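Side-chain contacts in AHL synthase (PDB 3P2H), which probably makes N-acyl-homoserine lactone quorum-sensing signals from S-adenosyl-L-methionine and a fatty acyl group carried on acyl carrier protein: residues A[78-83]-A[91-96]; A[118-123]-A[145-150]. The protein carries 3 engineered substitutions. All coordinates share one frame; numbering follows the deposited sequence.

Interaction 1: A[78-83]-A[91-96]; sequences LLQEVF and APRSAH. With MTA (5'-deoxy-5'-methylthioadenosine), chain B.
Gln80 NE2 donates to two waters, and through them the amide reaches both Arg93 and Ala91. One water lies 3.0 Å from Gln80 NE2 and also accepts from Arg93 NE, in the plane of the guanidinium at its edge. The other water lies 2.8 Å from Gln80 NE2 and donates to Ala91 O, 2.9 Å away. The Gln80 chain runs out extended, with CG anti to the backbone N (chi1 172°). Its amide thus reaches past Ala91 to the aliphatic part of Arg93, where NE2 sits 3.7 Å from Arg93 CG. The amide and guanidinium planes are 21° apart. Nearer the helix, Ala91 CB rests 3.9 Å from Gln80 CB, a small apolar touch. Gln80 OE1 accepts from the backbone N-H of Tyr77, and Arg93 NH2 donates to Thr74 O, so both polar ends are also held by residues just before helix 78-81. Leu78, Val82 and Phe83 belong to the pocket for 5'-deoxy-5'-methylthioadenosine. Val82 CG1 sits over one Phe83 ring face, and the edge of that ring meets the ligand's ribose. The polar links between the segments run through water, so helix 78-81 and the loop before strand 97-105 share a solvent-mediated, probably adaptable surface contact.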
# COMPACT_ATOMS: atom_id res chain seq x y z
N LEU A 78 4.27 -5.68 -8.27
CA LEU A 78 5.47 -6.01 -7.51
C LEU A 78 5.64 -7.44 -6.98
O LEU A 78 6.63 -8.10 -7.27
CB LEU A 78 5.62 -5.00 -6.36
CG LEU A 78 6.93 -4.97 -5.56
CD1 LEU A 78 8.11 -4.91 -6.51
CD2 LEU A 78 6.93 -3.76 -4.63
N LEU A 79 4.69 -7.91 -6.18
CA LEU A 79 4.78 -9.25 -5.62
C LEU A 79 4.85 -10.29 -6.75
O LEU A 79 5.62 -11.24 -6.69
CB LEU A 79 3.55 -9.51 -4.74
CG LEU A 79 3.38 -10.87 -4.06
CD1 LEU A 79 4.61 -11.22 -3.23
CD2 LEU A 79 2.13 -10.84 -3.19
N GLN A 80 4.05 -10.08 -7.78
CA GLN A 80 3.98 -10.98 -8.92
C GLN A 80 5.29 -11.13 -9.68
O GLN A 80 5.77 -12.25 -9.86
CB GLN A 80 2.90 -10.48 -9.88
CG GLN A 80 2.85 -11.20 -11.21
CD GLN A 80 1.96 -10.49 -12.20
OE1 GLN A 80 2.22 -9.34 -12.57
NE2 GLN A 80 0.88 -11.15 -12.62
N GLU A 81 5.86 -10.01 -10.10
CA GLU A 81 7.08 -10.01 -10.88
C GLU A 81 8.40 -10.04 -10.12
O GLU A 81 9.34 -10.71 -10.55
CB GLU A 81 7.08 -8.79 -11.82
CG GLU A 81 5.98 -8.86 -12.86
CD GLU A 81 6.01 -7.71 -13.84
OE1 GLU A 81 5.45 -7.88 -14.94
OE2 GLU A 81 6.58 -6.64 -13.52
N VAL A 82 8.47 -9.34 -9.00
CA VAL A 82 9.70 -9.27 -8.22
C VAL A 82 9.83 -10.30 -7.09
O VAL A 82 10.88 -10.93 -6.96
CB VAL A 82 9.87 -7.85 -7.62
CG1 VAL A 82 11.16 -7.76 -6.81
CG2 VAL A 82 9.89 -6.83 -8.75
N PHE A 83 8.78 -10.49 -6.30
CA PHE A 83 8.84 -11.44 -5.20
C PHE A 83 7.83 -12.59 -5.26
O PHE A 83 7.19 -12.91 -4.26
CB PHE A 83 8.67 -10.68 -3.88
CG PHE A 83 9.72 -9.64 -3.64
CD1 PHE A 83 11.06 -10.00 -3.48
CD2 PHE A 83 9.38 -8.30 -3.57
CE1 PHE A 83 12.04 -9.04 -3.25
CE2 PHE A 83 10.35 -7.32 -3.34
CZ PHE A 83 11.69 -7.70 -3.18
N ALA A 91 0.90 -16.21 -8.10
CA ALA A 91 0.36 -14.86 -7.96
C ALA A 91 -0.96 -14.71 -8.70
O ALA A 91 -1.07 -15.05 -9.88
CB ALA A 91 1.36 -13.83 -8.47
N PRO A 92 -1.98 -14.19 -8.02
CA PRO A 92 -3.30 -14.00 -8.61
C PRO A 92 -3.40 -12.90 -9.68
O PRO A 92 -2.67 -11.90 -9.64
CB PRO A 92 -4.17 -13.69 -7.40
CG PRO A 92 -3.23 -12.90 -6.53
CD PRO A 92 -1.96 -13.72 -6.62
N ARG A 93 -4.28 -13.13 -10.64
CA ARG A 93 -4.58 -12.18 -11.70
C ARG A 93 -6.09 -12.21 -11.69
O ARG A 93 -6.72 -13.04 -12.34
CB ARG A 93 -4.04 -12.63 -13.05
CG ARG A 93 -2.52 -12.54 -13.17
CD ARG A 93 -2.06 -12.63 -14.63
NE ARG A 93 -2.45 -11.44 -15.39
CZ ARG A 93 -3.28 -11.45 -16.43
NH1 ARG A 93 -3.82 -12.58 -16.84
NH2 ARG A 93 -3.56 -10.32 -17.06
N SER A 94 -6.68 -11.31 -10.91
CA SER A 94 -8.13 -11.26 -10.77
C SER A 94 -8.64 -9.84 -10.60
O SER A 94 -7.98 -8.99 -10.02
CB SER A 94 -8.53 -12.12 -9.56
OG SER A 94 -9.83 -11.79 -9.09
N ALA A 95 -9.84 -9.60 -11.11
CA ALA A 95 -10.45 -8.29 -10.96
C ALA A 95 -10.82 -8.09 -9.49
O ALA A 95 -11.01 -6.96 -9.04
CB ALA A 95 -11.68 -8.19 -11.84
N HIS A 96 -10.92 -9.18 -8.75
CA HIS A 96 -11.28 -9.10 -7.34
C HIS A 96 -10.11 -8.91 -6.39
O HIS A 96 -10.30 -8.84 -5.18
CB HIS A 96 -12.06 -10.35 -6.91
CG HIS A 96 -13.37 -10.53 -7.62
ND1 HIS A 96 -14.08 -9.48 -8.14
CD2 HIS A 96 -14.11 -11.64 -7.84
CE1 HIS A 96 -15.21 -9.93 -8.66
NE2 HIS A 96 -15.25 -11.23 -8.49
CS MTA B . 8.70 -4.60 -0.25
S5' MTA B . 9.96 -5.55 0.66
C5' MTA B . 11.36 -4.39 0.64
C4' MTA B . 12.35 -4.71 -0.48
O4' MTA B . 11.65 -4.57 -1.75
C2' MTA B . 13.31 -2.92 -1.79
O2' MTA B . 14.51 -2.37 -2.35
C3' MTA B . 13.49 -3.68 -0.43
O3' MTA B . 14.75 -4.38 -0.44
C1' MTA B . 12.61 -3.98 -2.67
N9 MTA B . 11.86 -3.38 -3.79
C8 MTA B . 10.83 -2.48 -3.72
N7 MTA B . 10.40 -2.16 -4.91
C5 MTA B . 11.13 -2.84 -5.83
C6 MTA B . 11.14 -2.92 -7.26
N6 MTA B . 10.24 -2.17 -8.00
N1 MTA B . 12.05 -3.74 -7.88
C2 MTA B . 12.95 -4.49 -7.17
N3 MTA B . 12.95 -4.42 -5.81
C4 MTA B . 12.09 -3.64 -5.11
O HOH W 1 -0.92 -9.48 -14.34
O HOH W 2 0.51 -13.81 -12.01

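Interaction 2: A[118-123]-A[145-150]; sequences WSVRPM and CSMERM. Engineered in segment 145-150: Met147 (natural residue Ile), Met150 (natural residue Leu). With NOO (N-(3-oxocyclohex-1-en-1-yl)octanamide), chain C.
Val120 meets two methionine sulfurs with its two methyl groups. CG2 lies 3.8 Å from Met150 SD, and CG1 lies 4.0 Å from Met147 SD. Met147 SD is nearly as close to CG2, at 4.1 Å, so it sits beside both branches of the valine. The Val120 and Met150 side chains cross at about a right angle, while Val120 and Met147 run past each other in opposite directions. Both methionines are engineered substitutions, Met147 for Ile and Met150 for Leu. Met147 starts with CG anti to the backbone N (chi1 -179°) and then bends at chi2 and chi3. The bends carry its CE to the bound inhibitor, 3.7 Å from C2 of the cyclohexenone ring. One side chain therefore touches Val120 through sulfur and the ligand through its methyl. Further out, Phe103 of strand 97-105 packs on both Val120 and Met147. Phe151 and Ile154 of helix 145-154 also touch Val120. Elsewhere on that helix, Glu148 forms a salt bridge with Arg160, and Cys145 packs on Met171 and Val173 of strand 170-178. This is helix-to-helix packing in an autoinducer synthase, a member of the acetyltransferase clan, and through the engineered Met147 it forms part of the inhibitor pocket.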
# COMPACT_ATOMS: atom_id res chain seq x y z
N TRP A 118 -2.52 5.13 15.15
CA TRP A 118 -3.84 5.60 14.77
C TRP A 118 -3.63 6.38 13.47
O TRP A 118 -4.53 7.06 12.97
CB TRP A 118 -4.40 6.51 15.87
CG TRP A 118 -5.05 5.76 17.02
CD1 TRP A 118 -6.35 5.85 17.42
CD2 TRP A 118 -4.42 4.81 17.89
NE1 TRP A 118 -6.58 5.01 18.49
CE2 TRP A 118 -5.41 4.36 18.80
CE3 TRP A 118 -3.13 4.28 18.00
CZ2 TRP A 118 -5.15 3.41 19.80
CZ3 TRP A 118 -2.86 3.34 18.99
CH2 TRP A 118 -3.87 2.92 19.88
N SER A 119 -2.42 6.25 12.93
CA SER A 119 -2.03 6.91 11.69
C SER A 119 -2.22 5.92 10.56
O SER A 119 -2.69 6.26 9.47
CB SER A 119 -0.56 7.31 11.74
OG SER A 119 -0.30 8.15 12.85
N VAL A 120 -1.84 4.68 10.83
CA VAL A 120 -1.97 3.61 9.85
C VAL A 120 -3.43 3.40 9.48
O VAL A 120 -3.78 3.26 8.31
CB VAL A 120 -1.39 2.29 10.40
CG1 VAL A 120 -1.77 1.13 9.48
CG2 VAL A 120 0.12 2.40 10.53
N ARG A 121 -4.30 3.41 10.49
CA ARG A 121 -5.72 3.18 10.26
C ARG A 121 -6.37 4.01 9.16
O ARG A 121 -6.97 3.45 8.24
CB ARG A 121 -6.51 3.33 11.56
CG ARG A 121 -7.84 2.59 11.52
CD ARG A 121 -8.55 2.61 12.86
NE ARG A 121 -9.35 3.81 13.02
CZ ARG A 121 -10.64 3.90 12.71
NH1 ARG A 121 -11.30 2.85 12.24
NH2 ARG A 121 -11.27 5.05 12.86
N PRO A 122 -6.28 5.35 9.23
CA PRO A 122 -6.91 6.17 8.19
C PRO A 122 -6.34 5.89 6.79
O PRO A 122 -7.08 5.88 5.81
CB PRO A 122 -6.66 7.60 8.67
CG PRO A 122 -5.39 7.48 9.49
CD PRO A 122 -5.60 6.19 10.23
N MET A 123 -5.04 5.66 6.72
CA MET A 123 -4.40 5.36 5.44
C MET A 123 -4.95 4.06 4.88
O MET A 123 -5.26 3.96 3.69
CB MET A 123 -2.88 5.25 5.61
CG MET A 123 -2.16 6.59 5.77
SD MET A 123 -2.42 7.70 4.35
CE MET A 123 -1.91 6.65 3.00
N CYS A 145 6.38 -7.50 8.94
CA CYS A 145 5.58 -8.18 9.95
C CYS A 145 5.13 -7.19 11.02
O CYS A 145 4.07 -7.35 11.61
CB CYS A 145 6.36 -9.34 10.57
SG CYS A 145 6.49 -10.76 9.46
N SER A 146 5.92 -6.15 11.27
CA SER A 146 5.54 -5.16 12.27
C SER A 146 4.26 -4.45 11.83
O SER A 146 3.42 -4.10 12.65
CB SER A 146 6.67 -4.15 12.46
OG SER A 146 7.01 -3.53 11.24
N MET A 147 4.13 -4.25 10.52
CA MET A 147 2.94 -3.60 9.96
C MET A 147 1.79 -4.60 10.02
O MET A 147 0.64 -4.23 10.27
CB MET A 147 3.21 -3.19 8.51
CG MET A 147 2.05 -2.48 7.83
SD MET A 147 1.50 -1.00 8.71
CE MET A 147 2.70 0.17 8.15
N GLU A 148 2.11 -5.87 9.79
CA GLU A 148 1.11 -6.94 9.85
C GLU A 148 0.47 -6.95 11.23
O GLU A 148 -0.73 -7.17 11.38
CB GLU A 148 1.75 -8.30 9.59
CG GLU A 148 0.80 -9.48 9.80
CD GLU A 148 1.49 -10.83 9.75
OE1 GLU A 148 2.49 -11.01 10.48
OE2 GLU A 148 1.04 -11.71 8.99
N ARG A 149 1.30 -6.74 12.25
CA ARG A 149 0.82 -6.73 13.62
C ARG A 149 -0.11 -5.55 13.87
O ARG A 149 -1.07 -5.67 14.63
CB ARG A 149 1.99 -6.72 14.60
CG ARG A 149 2.78 -8.02 14.59
CD ARG A 149 3.69 -8.14 15.80
NE ARG A 149 4.86 -7.26 15.73
CZ ARG A 149 5.92 -7.49 14.96
NH1 ARG A 149 5.97 -8.57 14.19
NH2 ARG A 149 6.94 -6.65 14.98
N MET A 150 0.15 -4.41 13.24
CA MET A 150 -0.72 -3.25 13.43
C MET A 150 -2.06 -3.50 12.75
O MET A 150 -3.11 -3.07 13.26
CB MET A 150 -0.07 -1.98 12.87
CG MET A 150 1.05 -1.44 13.75
SD MET A 150 1.73 0.10 13.12
CE MET A 150 3.02 -0.53 12.00
C1 NOO C . 6.38 0.16 7.12
O1 NOO C . 6.43 -0.21 8.29
C2 NOO C . 5.61 -0.61 6.05
C3 NOO C . 6.00 -0.61 4.71
C4 NOO C . 7.11 0.38 4.29
C5 NOO C . 7.16 1.71 5.15
C6 NOO C . 7.14 1.46 6.69
N7 NOO C . 5.46 -1.47 3.67
C8 NOO C . 5.03 -1.29 2.33
O8 NOO C . 5.70 -0.74 1.45
C9 NOO C . 3.64 -1.79 1.89
C10 NOO C . 2.83 -2.75 2.81
C11 NOO C . 1.91 -3.65 1.94
C12 NOO C . 0.53 -3.88 2.59
C13 NOO C . -0.31 -4.88 1.76
C14 NOO C . -1.24 -5.71 2.66
C15 NOO C . -2.24 -6.53 1.83

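Interaction 1 is a surface contact and interaction 2 a buried one. They lie on opposite sides of the chain's centre, with their own centres about 22 Å apart, and they do not touch. The first joins a short helix to a loop through water and a little apolar packing. The second joins helices 120-133 and 145-154 through apolar groups alone. Strand 97-105 relates the two: the 91-96 loop leads into it, and its Phe103 packs against both segments of interaction 2. Both hold pocket residues, but differently. In interaction 1 those at the methylthioadenosine site take no part in the contact with the loop, whereas in interaction 2 the engineered Met147 serves both contact and inhibitor pocket.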